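Local coordinates for protein 2-C-methyl-D-erythritol 2,4-cyclodiphosphate synthase (Thermus thermophilus, PDB 1IV3) that catalyses conversion of 4-diphosphocytidyl-2-C-methyl-D-erythritol 2-phosphate to 2-C-methyl-D-erythritol 2,4-cyclodiphosphate with release of CMP, a step of non-mevalonate isoprenoid biosynthesis, at residues G6-H10 with G37-A43; H10-R16 with P28-A33; L96-L100 with H141-A146. The protein carries 3 engineered substitutions. One frame throughout, in Å; residues are numbered along the deposited sequence.

Contact 1 (G6-H10 with G37-A43); sequences GEDSH and GDAAMHA. Engineered in segment 37-43: Met41 (natural residue Leu). With MG (magnesium ion), chain G.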
loop_
_atom_site.group_PDB
_atom_site.type_symbol
_atom_site.label_atom_id
_atom_site.label_comp_id
_atom_site.label_asym_id
_atom_site.label_seq_id
_atom_site.Cartn_x
_atom_site.Cartn_y
_atom_site.Cartn_z
ATOM N N GLY A 6 2.669 -5.852 -3.841
ATOM C CA GLY A 6 2.195 -7.034 -3.134
ATOM C C GLY A 6 2.190 -6.788 -1.629
ATOM O O GLY A 6 2.819 -5.861 -1.119
ATOM N N GLU A 7 1.442 -7.655 -0.966
ATOM C CA GLU A 7 1.190 -7.590 0.449
ATOM C C GLU A 7 1.220 -8.999 1.045
ATOM O O GLU A 7 0.933 -9.971 0.350
ATOM C CB GLU A 7 -0.191 -7.022 0.779
ATOM C CG GLU A 7 -0.514 -5.626 0.279
ATOM C CD GLU A 7 -1.885 -5.220 0.856
ATOM O OE1 GLU A 7 -2.166 -5.635 2.001
ATOM O OE2 GLU A 7 -2.649 -4.510 0.204
ATOM N N ASP A 8 1.546 -9.061 2.317
ATOM C CA ASP A 8 1.423 -10.302 3.079
ATOM C C ASP A 8 1.226 -9.963 4.553
ATOM O O ASP A 8 1.702 -8.941 5.059
ATOM C CB ASP A 8 2.650 -11.194 2.951
ATOM C CG ASP A 8 2.372 -12.611 3.447
ATOM O OD1 ASP A 8 1.187 -13.000 3.480
ATOM O OD2 ASP A 8 3.351 -13.227 3.913
ATOM N N SER A 9 0.530 -10.861 5.230
ATOM C CA SER A 9 0.407 -10.753 6.686
ATOM C C SER A 9 0.394 -12.148 7.302
ATOM O O SER A 9 -0.018 -13.096 6.638
ATOM C CB SER A 9 -0.847 -9.963 7.059
ATOM O OG SER A 9 -2.016 -10.738 6.828
ATOM N N HIS A 10 0.854 -12.243 8.546
ATOM C CA HIS A 10 0.760 -13.478 9.301
ATOM C C HIS A 10 0.463 -13.184 10.769
ATOM O O HIS A 10 0.960 -12.207 11.323
ATOM C CB HIS A 10 2.033 -14.331 9.263
ATOM C CG HIS A 10 2.215 -14.898 7.884
ATOM N ND1 HIS A 10 1.717 -16.127 7.508
ATOM C CD2 HIS A 10 2.823 -14.376 6.788
ATOM C CE1 HIS A 10 2.025 -16.347 6.237
ATOM N NE2 HIS A 10 2.696 -15.298 5.778
ATOM N N GLY A 37 6.367 -18.219 6.997
ATOM C CA GLY A 37 5.669 -16.990 7.319
ATOM C C GLY A 37 6.464 -15.713 7.148
ATOM O O GLY A 37 6.145 -14.687 7.784
ATOM N N ASP A 38 7.484 -15.730 6.295
ATOM C CA ASP A 38 8.286 -14.537 6.034
ATOM C C ASP A 38 7.527 -13.543 5.152
ATOM O O ASP A 38 7.490 -13.633 3.916
ATOM C CB ASP A 38 9.587 -14.920 5.339
ATOM C CG ASP A 38 10.619 -13.821 5.246
ATOM O OD1 ASP A 38 10.271 -12.637 5.030
ATOM O OD2 ASP A 38 11.819 -14.170 5.353
ATOM N N ALA A 39 6.882 -12.583 5.807
ATOM C CA ALA A 39 5.981 -11.659 5.123
ATOM C C ALA A 39 6.697 -10.788 4.104
ATOM O O ALA A 39 6.139 -10.419 3.067
ATOM C CB ALA A 39 5.285 -10.847 6.208
ATOM N N ALA A 40 7.941 -10.403 4.389
ATOM C CA ALA A 40 8.767 -9.618 3.478
ATOM C C ALA A 40 8.971 -10.387 2.174
ATOM O O ALA A 40 8.690 -9.916 1.081
ATOM C CB ALA A 40 10.142 -9.312 4.068
ATOM N N MET A 41 9.472 -11.619 2.328
ATOM C CA MET A 41 9.676 -12.448 1.147
ATOM C C MET A 41 8.362 -12.629 0.392
ATOM O O MET A 41 8.323 -12.542 -0.837
ATOM C CB MET A 41 10.219 -13.833 1.497
ATOM C CG MET A 41 11.673 -13.930 1.903
ATOM S SD MET A 41 12.890 -13.670 0.592
ATOM C CE MET A 41 13.371 -12.012 0.886
ATOM N N HIS A 42 7.256 -12.897 1.092
ATOM C CA HIS A 42 6.013 -13.165 0.363
ATOM C C HIS A 42 5.502 -11.943 -0.396
ATOM O O HIS A 42 5.098 -12.067 -1.553
ATOM C CB HIS A 42 4.918 -13.639 1.316
ATOM C CG HIS A 42 5.209 -15.009 1.827
ATOM N ND1 HIS A 42 4.422 -15.672 2.728
ATOM C CD2 HIS A 42 6.242 -15.844 1.524
ATOM C CE1 HIS A 42 4.940 -16.866 2.980
ATOM N NE2 HIS A 42 6.047 -16.992 2.263
ATOM N N ALA A 43 5.576 -10.797 0.273
ATOM C CA ALA A 43 5.079 -9.584 -0.403
ATOM C C ALA A 43 5.947 -9.205 -1.595
ATOM O O ALA A 43 5.436 -8.758 -2.623
ATOM C CB ALA A 43 5.005 -8.433 0.594
HETATM MG MG MG G . 2.896 -15.081 3.810
HETATM O O HOH W 1 1.170 -16.272 2.788
#
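The metal site of the enzyme is built here, where strand residues 6-10 pass the first turn of the helix that starts at Ala39. Magnesium is held by Asp8 OD2 at 1.9 Å, His10 NE2 at 2.0 Å and His42 ND1 at 2.0 Å, with water 1 at 2.3 Å. Strand alternation turns Asp8 and His10 toward segment 37-43 and Glu7 and Ser9 away from it. No hydrogen bond joins the segments; the ion does the bridging. Gly37 CA lies over the face of the His10 ring, 3.8 Å from its centroid, a CH-pi contact. Asp38 N-caps the helix, its OD1 accepting from Met41 N at 3.0 Å. At Gly6 the backbones come so close that a CB would collide with Ala43 O. Ser73 holds His42 NE2, and Lys132 of the second subunit forms a salt bridge with Asp8 OD1, placing the ion near a subunit interface. This Asp-His-His triad is the divalent-metal site of the IspF family.

Contact 2 (H10-R16 with P28-A33); sequences HRLEEGR and PVGALA. With MG (magnesium ion), chain G.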
loop_
_atom_site.group_PDB
_atom_site.type_symbol
_atom_site.label_atom_id
_atom_site.label_comp_id
_atom_site.label_asym_id
_atom_site.label_seq_id
_atom_site.Cartn_x
_atom_site.Cartn_y
_atom_site.Cartn_z
ATOM N N HIS A 10 0.854 -12.243 8.546
ATOM C CA HIS A 10 0.760 -13.478 9.301
ATOM C C HIS A 10 0.463 -13.184 10.769
ATOM O O HIS A 10 0.960 -12.207 11.323
ATOM C CB HIS A 10 2.033 -14.331 9.263
ATOM C CG HIS A 10 2.215 -14.898 7.884
ATOM N ND1 HIS A 10 1.717 -16.127 7.508
ATOM C CD2 HIS A 10 2.823 -14.376 6.788
ATOM C CE1 HIS A 10 2.025 -16.347 6.237
ATOM N NE2 HIS A 10 2.696 -15.298 5.778
ATOM N N ARG A 11 -0.344 -14.091 11.311
ATOM C CA ARG A 11 -0.607 -14.093 12.738
ATOM C C ARG A 11 0.730 -14.401 13.409
ATOM O O ARG A 11 1.501 -15.253 12.971
ATOM C CB ARG A 11 -1.657 -15.122 13.090
ATOM C CG ARG A 11 -2.401 -14.985 14.397
ATOM C CD ARG A 11 -3.755 -15.701 14.305
ATOM N NE ARG A 11 -4.835 -14.736 14.107
ATOM C CZ ARG A 11 -5.132 -13.745 14.942
ATOM N NH1 ARG A 11 -4.441 -13.559 16.060
ATOM N NH2 ARG A 11 -6.138 -12.921 14.660
ATOM N N LEU A 12 0.953 -13.677 14.499
ATOM C CA LEU A 12 2.196 -13.948 15.230
ATOM C C LEU A 12 1.891 -14.748 16.489
ATOM O O LEU A 12 0.943 -14.457 17.217
ATOM C CB LEU A 12 2.880 -12.624 15.548
ATOM C CG LEU A 12 3.551 -11.903 14.383
ATOM C CD1 LEU A 12 3.876 -10.477 14.799
ATOM C CD2 LEU A 12 4.807 -12.651 13.929
ATOM N N GLU A 13 2.694 -15.776 16.775
ATOM C CA GLU A 13 2.414 -16.468 18.038
ATOM C C GLU A 13 3.682 -16.670 18.858
ATOM O O GLU A 13 4.789 -16.823 18.343
ATOM C CB GLU A 13 1.713 -17.796 17.756
ATOM C CG GLU A 13 0.354 -17.913 18.442
ATOM C CD GLU A 13 -0.782 -18.088 17.450
ATOM O OE1 GLU A 13 -0.495 -18.549 16.322
ATOM O OE2 GLU A 13 -1.933 -17.761 17.806
ATOM N N GLU A 14 3.479 -16.672 20.184
ATOM C CA GLU A 14 4.583 -16.846 21.107
ATOM C C GLU A 14 5.353 -18.151 20.884
ATOM O O GLU A 14 4.773 -19.217 20.672
ATOM C CB GLU A 14 4.060 -16.754 22.556
ATOM C CG GLU A 14 4.655 -15.537 23.253
ATOM C CD GLU A 14 3.587 -14.507 23.557
ATOM O OE1 GLU A 14 3.870 -13.293 23.529
ATOM O OE2 GLU A 14 2.441 -14.933 23.824
ATOM N N GLY A 15 6.673 -18.005 20.933
ATOM C CA GLY A 15 7.659 -19.051 20.880
ATOM C C GLY A 15 7.863 -19.679 19.526
ATOM O O GLY A 15 8.507 -20.715 19.405
ATOM N N ARG A 16 7.339 -19.095 18.458
ATOM C CA ARG A 16 7.644 -19.597 17.119
ATOM C C ARG A 16 8.803 -18.797 16.533
ATOM O O ARG A 16 8.932 -17.604 16.842
ATOM C CB ARG A 16 6.413 -19.456 16.234
ATOM C CG ARG A 16 5.300 -20.461 16.457
ATOM C CD ARG A 16 4.186 -20.253 15.434
ATOM N NE ARG A 16 2.897 -20.668 15.991
ATOM C CZ ARG A 16 2.585 -21.946 16.173
ATOM N NH1 ARG A 16 3.472 -22.874 15.834
ATOM N NH2 ARG A 16 1.407 -22.286 16.682
ATOM N N PRO A 28 10.410 -13.026 20.643
ATOM C CA PRO A 28 9.474 -13.751 21.511
ATOM C C PRO A 28 8.290 -14.297 20.723
ATOM O O PRO A 28 7.506 -15.063 21.280
ATOM C CB PRO A 28 8.976 -12.671 22.477
ATOM C CG PRO A 28 9.084 -11.399 21.695
ATOM C CD PRO A 28 10.308 -11.562 20.823
ATOM N N VAL A 29 8.124 -13.912 19.457
ATOM C CA VAL A 29 6.942 -14.243 18.668
ATOM C C VAL A 29 7.320 -14.514 17.218
ATOM O O VAL A 29 8.265 -13.940 16.673
ATOM C CB VAL A 29 5.876 -13.130 18.695
ATOM C CG1 VAL A 29 5.379 -12.889 20.113
ATOM C CG2 VAL A 29 6.402 -11.827 18.101
ATOM N N GLY A 30 6.604 -15.406 16.555
ATOM C CA GLY A 30 6.979 -15.766 15.187
ATOM C C GLY A 30 5.734 -16.138 14.421
ATOM O O GLY A 30 4.630 -16.235 14.963
ATOM N N ALA A 31 5.852 -16.342 13.112
ATOM C CA ALA A 31 4.569 -16.609 12.451
ATOM C C ALA A 31 4.122 -18.030 12.782
ATOM O O ALA A 31 4.889 -18.977 12.921
ATOM C CB ALA A 31 4.647 -16.335 10.963
ATOM N N LEU A 32 2.810 -18.111 12.948
ATOM C CA LEU A 32 2.074 -19.359 13.060
ATOM C C LEU A 32 1.610 -19.676 11.644
ATOM O O LEU A 32 0.842 -18.889 11.078
ATOM C CB LEU A 32 0.910 -19.228 14.031
ATOM C CG LEU A 32 -0.359 -20.015 13.702
ATOM C CD1 LEU A 32 -0.756 -20.871 14.898
ATOM C CD2 LEU A 32 -1.491 -19.094 13.275
ATOM N N ALA A 33 2.087 -20.770 11.058
ATOM C CA ALA A 33 1.714 -20.988 9.666
ATOM C C ALA A 33 2.311 -22.266 9.079
ATOM O O ALA A 33 2.986 -23.036 9.753
ATOM C CB ALA A 33 2.154 -19.810 8.796
HETATM MG MG MG G . 2.896 -15.081 3.810
HETATM O O HOH W 2 -1.110 -16.354 9.821
HETATM O O HOH W 1 1.170 -16.272 2.788
#
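Leu32, Arg16 and Val29 bury the most surface in this antiparallel pairing, which adds the short edge strand 29-31 to the far end of strand 3-14. Val29 faces the same side of the sheet as Glu14, its non-hydrogen-bonded partner; its CG2 lies 4.4 Å from Leu12 CD1, and Glu14 OE1 turns to a salt bridge with Arg102. Between the pairs Glu14-Val29 and Leu12-Ala31, Glu13 and Gly30 form the hydrogen-bonded pair, with Glu13 N to Gly30 O at 2.7 Å and Gly30 N to Glu13 O at 2.9 Å. Leu32 carries the ladder on past Ala31, its N donating to Arg11 O at 3.1 Å, while its side chain reaches back toward strand 10-14, with CD2 4.0 Å from Arg11 CB. The strand's last two residues open a type II turn, Glu13 to Arg16, that brings Arg16 back to the edge strand, where Arg16 O lies 3.2 Å from Gly30 CA. That return explains the bare Gly30: a CB there would run into Arg16 O. At the metal end, His10 offers its CB to Ala31 CB at 3.7 Å. The turn itself is tied down by Gly15 N donating to Pro28 O at 3.1 Å.

Contact 3 (L96-L100 with H141-A146); sequences LVLTL and HVQARA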
loop_
_atom_site.group_PDB
_atom_site.type_symbol
_atom_site.label_atom_id
_atom_site.label_comp_id
_atom_site.label_asym_id
_atom_site.label_seq_id
_atom_site.Cartn_x
_atom_site.Cartn_y
_atom_site.Cartn_z
ATOM N N LEU A 96 9.808 -1.482 0.526
ATOM C CA LEU A 96 8.744 -2.151 1.278
ATOM C C LEU A 96 8.717 -1.715 2.734
ATOM O O LEU A 96 9.722 -1.237 3.247
ATOM C CB LEU A 96 8.915 -3.665 1.229
ATOM C CG LEU A 96 10.130 -4.214 1.976
ATOM C CD1 LEU A 96 9.986 -5.708 2.238
ATOM C CD2 LEU A 96 11.402 -3.974 1.170
ATOM N N VAL A 97 7.539 -1.931 3.321
ATOM C CA VAL A 97 7.337 -1.602 4.724
ATOM C C VAL A 97 6.964 -2.871 5.485
ATOM O O VAL A 97 6.072 -3.608 5.066
ATOM C CB VAL A 97 6.187 -0.603 4.919
ATOM C CG1 VAL A 97 6.024 -0.189 6.365
ATOM C CG2 VAL A 97 6.429 0.634 4.043
ATOM N N LEU A 98 7.660 -3.066 6.595
ATOM C CA LEU A 98 7.320 -4.107 7.539
ATOM C C LEU A 98 6.713 -3.474 8.796
ATOM O O LEU A 98 7.314 -2.551 9.349
ATOM C CB LEU A 98 8.535 -4.914 7.952
ATOM C CG LEU A 98 9.367 -5.437 6.789
ATOM C CD1 LEU A 98 10.451 -6.364 7.344
ATOM C CD2 LEU A 98 8.504 -6.149 5.762
ATOM N N THR A 99 5.562 -4.029 9.169
ATOM C CA THR A 99 4.831 -3.525 10.326
ATOM C C THR A 99 4.618 -4.634 11.336
ATOM O O THR A 99 4.087 -5.702 11.012
ATOM C CB THR A 99 3.469 -2.953 9.885
ATOM O OG1 THR A 99 3.679 -1.928 8.905
ATOM C CG2 THR A 99 2.757 -2.320 11.058
ATOM N N LEU A 100 5.056 -4.393 12.561
ATOM C CA LEU A 100 4.843 -5.332 13.668
ATOM C C LEU A 100 5.196 -4.632 14.980
ATOM O O LEU A 100 6.065 -3.752 15.006
ATOM C CB LEU A 100 5.644 -6.614 13.477
ATOM C CG LEU A 100 7.150 -6.591 13.735
ATOM C CD1 LEU A 100 7.771 -7.970 13.511
ATOM C CD2 LEU A 100 7.843 -5.569 12.858
ATOM N N HIS A 141 0.085 -9.368 14.521
ATOM C CA HIS A 141 0.437 -9.779 13.164
ATOM C C HIS A 141 1.725 -9.082 12.727
ATOM O O HIS A 141 2.060 -8.002 13.214
ATOM C CB HIS A 141 -0.643 -9.450 12.144
ATOM C CG HIS A 141 -1.915 -10.221 12.283
ATOM N ND1 HIS A 141 -2.334 -11.126 11.344
ATOM C CD2 HIS A 141 -2.869 -10.203 13.255
ATOM C CE1 HIS A 141 -3.489 -11.647 11.738
ATOM N NE2 HIS A 141 -3.834 -11.108 12.883
ATOM N N VAL A 142 2.418 -9.725 11.802
ATOM C CA VAL A 142 3.471 -9.052 11.039
ATOM C C VAL A 142 2.861 -8.702 9.682
ATOM O O VAL A 142 2.197 -9.580 9.097
ATOM C CB VAL A 142 4.730 -9.900 10.894
ATOM C CG1 VAL A 142 4.427 -11.304 10.339
ATOM C CG2 VAL A 142 5.749 -9.184 10.015
ATOM N N GLN A 143 3.034 -7.469 9.202
ATOM C CA GLN A 143 2.468 -7.138 7.894
ATOM C C GLN A 143 3.595 -6.654 6.980
ATOM O O GLN A 143 4.523 -6.009 7.483
ATOM C CB GLN A 143 1.412 -6.056 7.984
ATOM C CG GLN A 143 0.296 -6.354 8.976
ATOM C CD GLN A 143 -0.553 -5.135 9.308
ATOM O OE1 GLN A 143 -0.501 -4.566 10.402
ATOM N NE2 GLN A 143 -1.356 -4.711 8.338
ATOM N N ALA A 144 3.524 -6.942 5.685
ATOM C CA ALA A 144 4.489 -6.380 4.751
ATOM C C ALA A 144 3.727 -5.850 3.547
ATOM O O ALA A 144 2.773 -6.510 3.132
ATOM C CB ALA A 144 5.515 -7.403 4.274
ATOM N N ARG A 145 4.159 -4.715 3.009
ATOM C CA ARG A 145 3.652 -4.251 1.716
ATOM C C ARG A 145 4.840 -3.780 0.902
ATOM O O ARG A 145 5.735 -3.129 1.463
ATOM C CB ARG A 145 2.604 -3.148 1.888
ATOM C CG ARG A 145 1.460 -3.572 2.811
ATOM C CD ARG A 145 0.347 -2.520 2.832
ATOM N NE ARG A 145 -0.827 -3.097 3.507
ATOM C CZ ARG A 145 -0.918 -3.027 4.831
ATOM N NH1 ARG A 145 0.044 -2.422 5.512
ATOM N NH2 ARG A 145 -1.972 -3.549 5.439
ATOM N N ALA A 146 4.851 -4.153 -0.379
ATOM C CA ALA A 146 6.021 -3.940 -1.210
ATOM C C ALA A 146 5.658 -3.414 -2.601
ATOM O O ALA A 146 4.660 -3.890 -3.141
ATOM C CB ALA A 146 6.827 -5.229 -1.411
#
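This is a regular antiparallel strand pairing in the interior of the mixed sheet, with strand 91-99 flanked by strand 127-132 and strand 141-150 flanked by strand 3-14. The two axes run at 171° and approach to 4.6 Å. Two hydrogen-bonded pairs carry the ladder. Val97 N donates to Arg145 O at 2.9 Å and Arg145 N to Val97 O at 3.0 Å; Thr99 N gives to Gln143 O at 2.8 Å and Gln143 N to Thr99 O at 2.7 Å. Alternating with them are the non-hydrogen-bonded pairs Leu96-Ala146 and Leu98-Ala144, their CA atoms 4.1 and 4.6 Å apart; Ala144 CA makes a CA-H...O contact with Val97 O at 3.2 Å. Leu96 CB meets Ala146 CB at 3.7 Å and Leu98 CD2 meets Ala144 CB at 3.6 Å on the face covered by helix 39-50. Val97, Thr99, Gln143 and Arg145 share the other: Arg145 makes a salt bridge with Glu7 of the third subunit, whose Tyr5 packs on Val97, and Gln143 touches Leu137 of the second subunit. Beside Leu100 of the substrate site, the chemistry thus differs by face: aliphatic against the helix, mixed and partly charged on the other.

How the contacts relate
Strand 3-14 ties the three contacts together. Contacts 1 and 2 share His10, so one of the three protein ligands of magnesium also abuts the edge strand, and Gly37 CA touches Ala31 CB at 3.8 Å. Contact 3 lies alongside contact 1, their centres about 7 Å apart: Gly6 O to Ala146 N and Asp8 O to Ala144 N, both 2.8 Å and probable hydrogen bonds, carry the sheet across, and His10 O to Val142 N at 2.9 Å does the same beside contact 2. Ala39 O packs 3.3 Å from Ala144 CB, where the helix meets the sheet. With the Val142 side chain about 8 Å from the ion, contact 3 supplies no metal ligand, but Leu100 belongs to the substrate-binding site.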